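Side-chain contacts in putative antibiotic biosynthesis monooxygenase (Bordetella bronchiseptica, PDB 3GZ7), which is of unconfirmed function but probably acts as a monooxygenase of the antibiotic biosynthesis family, built as a dimeric alpha-beta barrel: residues Glu76-Asp79 against Asn80-Asp84; Gln92-Arg95 against Lys96-Glu100. One frame throughout, in Å; residues are numbered along the deposited sequence.

Interaction 1. Residues Glu76-Asp79 against Asn80-Asp84; sequences ETVD and NHMVD
With chi1 of T77 at 75°, OG1 stands between the backbone N and the carbonyl carbon and faces N80; CG of N80, in turn, lies beside its backbone N (chi1 -77°), which brings it across the T77 side chain at about a right angle. OG1 of T77 accepts from N80 N at 2.9 Å, while N80 OD1 in return accepts a weak hydrogen bond from T77 N at 3.4 Å. This reciprocal pair is a capping box, with T77 as N-cap of helix 78-85, the short helix that follows strand 68-75 in the ferredoxin-like alpha-beta fold. The other end of the N80 amide is gripped too: ND2 donates to D84 OD2 at 3.0 Å, with the acceptor lying in the amide plane. A water bridges N80 OD1 and E76 OE1, donating to both, and E76 OE2 hydrogen-bonds to H55. Further on, D79 O takes two donors, V83 N and, at 3.0 Å, D84 N, the latter closing a wider pi-type turn. V78 and M82, a selenomethionine, lie side by side with V78 CG1 3.6 Å from M82 CG, and both side chains touch H110 on strand 107-113. V78 also packs on I63 of the second subunit.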
# COMPACT_ATOMS: atom_id res chain seq x y z
N GLU A 76 8.42 -13.47 4.35
CA GLU A 76 8.16 -14.17 5.62
C GLU A 76 8.58 -13.36 6.83
O GLU A 76 7.87 -13.33 7.82
CB GLU A 76 8.84 -15.55 5.64
CG GLU A 76 8.15 -16.60 4.76
CD GLU A 76 9.03 -17.88 4.53
OE1 GLU A 76 9.94 -18.13 5.34
OE2 GLU A 76 8.76 -18.63 3.56
N THR A 77 9.76 -12.75 6.72
CA THR A 77 10.31 -11.84 7.71
C THR A 77 10.91 -10.57 7.04
O THR A 77 11.25 -10.60 5.85
CB THR A 77 11.46 -12.50 8.52
OG1 THR A 77 12.64 -12.59 7.71
CG2 THR A 77 11.06 -13.89 9.03
N VAL A 78 11.05 -9.50 7.82
CA VAL A 78 11.73 -8.26 7.36
C VAL A 78 13.18 -8.58 7.04
O VAL A 78 13.71 -8.01 6.06
CB VAL A 78 11.62 -7.04 8.38
CG1 VAL A 78 12.53 -5.78 7.95
CG2 VAL A 78 10.18 -6.61 8.59
N ASP A 79 13.82 -9.46 7.81
CA ASP A 79 15.25 -9.79 7.48
C ASP A 79 15.38 -10.51 6.15
O ASP A 79 16.40 -10.37 5.48
CB ASP A 79 15.94 -10.63 8.52
CG ASP A 79 16.21 -9.90 9.81
OD1 ASP A 79 16.33 -8.66 9.87
OD2 ASP A 79 16.33 -10.64 10.79
N ASN A 80 14.38 -11.28 5.75
CA ASN A 80 14.43 -11.93 4.41
C ASN A 80 14.62 -10.87 3.35
O ASN A 80 15.33 -11.07 2.37
CB ASN A 80 13.17 -12.72 4.11
CG ASN A 80 13.11 -14.06 4.82
OD1 ASN A 80 12.01 -14.61 5.06
ND2 ASN A 80 14.29 -14.62 5.15
N HIS A 81 13.98 -9.72 3.55
CA HIS A 81 14.21 -8.57 2.68
C HIS A 81 15.49 -7.77 2.94
O HIS A 81 16.32 -7.58 2.05
CB HIS A 81 13.01 -7.62 2.75
CG HIS A 81 13.19 -6.40 1.92
ND1 HIS A 81 12.76 -5.17 2.32
CD2 HIS A 81 13.85 -6.21 0.76
CE1 HIS A 81 13.10 -4.27 1.43
NE2 HIS A 81 13.79 -4.87 0.48
N MSE A 82 15.64 -7.27 4.16
CA MSE A 82 16.61 -6.21 4.44
C MSE A 82 18.03 -6.72 4.61
O MSE A 82 18.98 -5.99 4.36
CB MSE A 82 16.17 -5.42 5.67
CG MSE A 82 14.83 -4.62 5.40
SE MSE A 82 15.12 -3.09 4.26
CE MSE A 82 16.08 -2.04 5.52
N VAL A 83 18.16 -7.99 5.00
CA VAL A 83 19.43 -8.67 5.10
C VAL A 83 19.62 -9.55 3.87
O VAL A 83 20.50 -9.29 3.03
CB VAL A 83 19.54 -9.47 6.47
CG1 VAL A 83 20.80 -10.36 6.58
CG2 VAL A 83 19.48 -8.52 7.67
N ASP A 84 18.77 -10.58 3.73
CA ASP A 84 19.00 -11.62 2.69
C ASP A 84 18.91 -11.08 1.24
O ASP A 84 19.85 -11.26 0.45
CB ASP A 84 18.09 -12.88 2.91
CG ASP A 84 18.23 -13.46 4.31
OD1 ASP A 84 19.36 -13.40 4.83
OD2 ASP A 84 17.23 -13.92 4.93
O HOH W 1 11.68 -16.77 6.76

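Interaction 2. Residues Gln92-Arg95 against Lys96-Glu100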
# COMPACT_ATOMS: atom_id res chain seq x y z
N GLN A 92 21.53 -6.59 -6.94
CA GLN A 92 22.39 -5.90 -7.88
C GLN A 92 21.83 -5.97 -9.31
O GLN A 92 21.95 -5.02 -10.08
CB GLN A 92 23.85 -6.46 -7.82
CG GLN A 92 24.42 -6.69 -6.37
CD GLN A 92 24.42 -5.42 -5.54
OE1 GLN A 92 24.76 -4.36 -6.04
NE2 GLN A 92 24.10 -5.52 -4.25
N GLU A 93 21.18 -7.09 -9.64
CA GLU A 93 20.54 -7.27 -10.95
C GLU A 93 19.19 -6.49 -11.08
O GLU A 93 18.88 -5.90 -12.12
CB GLU A 93 20.33 -8.76 -11.19
CG GLU A 93 19.70 -9.13 -12.49
CD GLU A 93 20.57 -8.79 -13.67
OE1 GLU A 93 21.74 -8.39 -13.48
OE2 GLU A 93 20.06 -8.91 -14.80
N TRP A 94 18.41 -6.47 -10.01
CA TRP A 94 17.24 -5.61 -9.93
C TRP A 94 17.65 -4.16 -10.22
O TRP A 94 17.02 -3.50 -11.02
CB TRP A 94 16.56 -5.76 -8.54
CG TRP A 94 15.60 -4.64 -8.19
CD1 TRP A 94 15.85 -3.58 -7.37
CD2 TRP A 94 14.23 -4.47 -8.64
NE1 TRP A 94 14.76 -2.77 -7.28
CE2 TRP A 94 13.75 -3.27 -8.05
CE3 TRP A 94 13.38 -5.19 -9.47
CZ2 TRP A 94 12.44 -2.79 -8.26
CZ3 TRP A 94 12.09 -4.71 -9.69
CH2 TRP A 94 11.63 -3.51 -9.07
N ARG A 95 18.70 -3.66 -9.58
CA ARG A 95 19.11 -2.27 -9.77
C ARG A 95 19.65 -2.00 -11.16
O ARG A 95 19.39 -0.94 -11.69
CB ARG A 95 20.10 -1.85 -8.68
CG ARG A 95 19.40 -1.50 -7.36
CD ARG A 95 18.43 -0.36 -7.67
NE ARG A 95 18.06 0.51 -6.55
CZ ARG A 95 18.80 1.49 -6.05
NH1 ARG A 95 20.02 1.77 -6.53
NH2 ARG A 95 18.29 2.20 -5.03
N LYS A 96 20.34 -2.96 -11.75
CA LYS A 96 20.69 -2.89 -13.17
C LYS A 96 19.50 -2.86 -14.13
O LYS A 96 19.54 -2.18 -15.14
CB LYS A 96 21.64 -4.05 -13.55
CG LYS A 96 23.05 -3.85 -12.95
CD LYS A 96 23.89 -5.14 -12.90
CE LYS A 96 25.17 -4.91 -12.09
NZ LYS A 96 26.11 -6.03 -12.35
N LEU A 97 18.43 -3.60 -13.81
CA LEU A 97 17.22 -3.61 -14.62
C LEU A 97 16.33 -2.34 -14.48
O LEU A 97 15.76 -1.91 -15.46
CB LEU A 97 16.38 -4.86 -14.33
CG LEU A 97 16.79 -6.17 -14.99
CD1 LEU A 97 16.34 -7.40 -14.18
CD2 LEU A 97 16.21 -6.24 -16.39
N VAL A 98 16.18 -1.76 -13.28
CA VAL A 98 15.24 -0.65 -13.11
C VAL A 98 15.78 0.64 -12.49
O VAL A 98 15.13 1.71 -12.60
CB VAL A 98 14.03 -1.05 -12.29
CG1 VAL A 98 13.32 -2.16 -12.98
CG2 VAL A 98 14.45 -1.41 -10.88
N GLY A 99 16.94 0.57 -11.88
CA GLY A 99 17.58 1.74 -11.26
C GLY A 99 17.61 3.03 -12.06
O GLY A 99 17.37 4.08 -11.50
N GLU A 100 17.88 2.96 -13.38
CA GLU A 100 17.97 4.15 -14.25
C GLU A 100 16.62 4.85 -14.45
O GLU A 100 16.54 5.98 -14.94
CB GLU A 100 18.59 3.76 -15.64
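The last turns of helix 89-98, which packs beside helix 34-49, bring W94 and V98 together. V98 CG2 sits over one face of the W94 indole, 3.6 Å from the centroid of the six-membered ring and 18° off its normal, a CH-pi contact whose closest ring atom is W94 CE2. That methyl occupies the position between the backbone N and carbonyl carbon of V98 and lies 3.3 Å from W94 O. V98 N donates a hydrogen bond to W94 O at 3.0 Å, so backbone and side chain join the two residues. F48 meets the indole edge-to-face, and W94 NE1 and R95 NE both hydrogen-bond to a citrate probably from the crystallisation liquor. E93 extends CG anti to its backbone N (chi1 -179°) and then bends; its OE2 lies 4.1 Å from L97 CD1 and its OE1 3.9 Å from K96 CD. E93 and L97, like W94, touch helix 34-49. The K96 aliphatic chain runs extended past Q92 O, with CG 3.3 Å from that oxygen. G99 N donates to R95 O, at 2.9 Å. Backbone bonds from i+4 N to i O, with side chains meeting three and four residues apart, are the hallmark of an alpha-helix.

Interactions 1 and 2 lie in series on consecutive helices, 78-85 and 89-98, with their centres 19 Å apart and their nearest atoms about 8 Å apart, so they do not touch. The gap is narrow between H81 of interaction 1 and W94 of interaction 2, where H81 NE2 is 8.1 Å from W94 NE1. Citrate is bound near both: H81 NE2 hydrogen-bonds to citrate, as do side chains of interaction 2. The bound molecule may mark a pocket; its natural ligand is not established. H81 also hydrogen-bonds through ND1 to H110 and stacks on W75, linking helix 78-85 to the sheet.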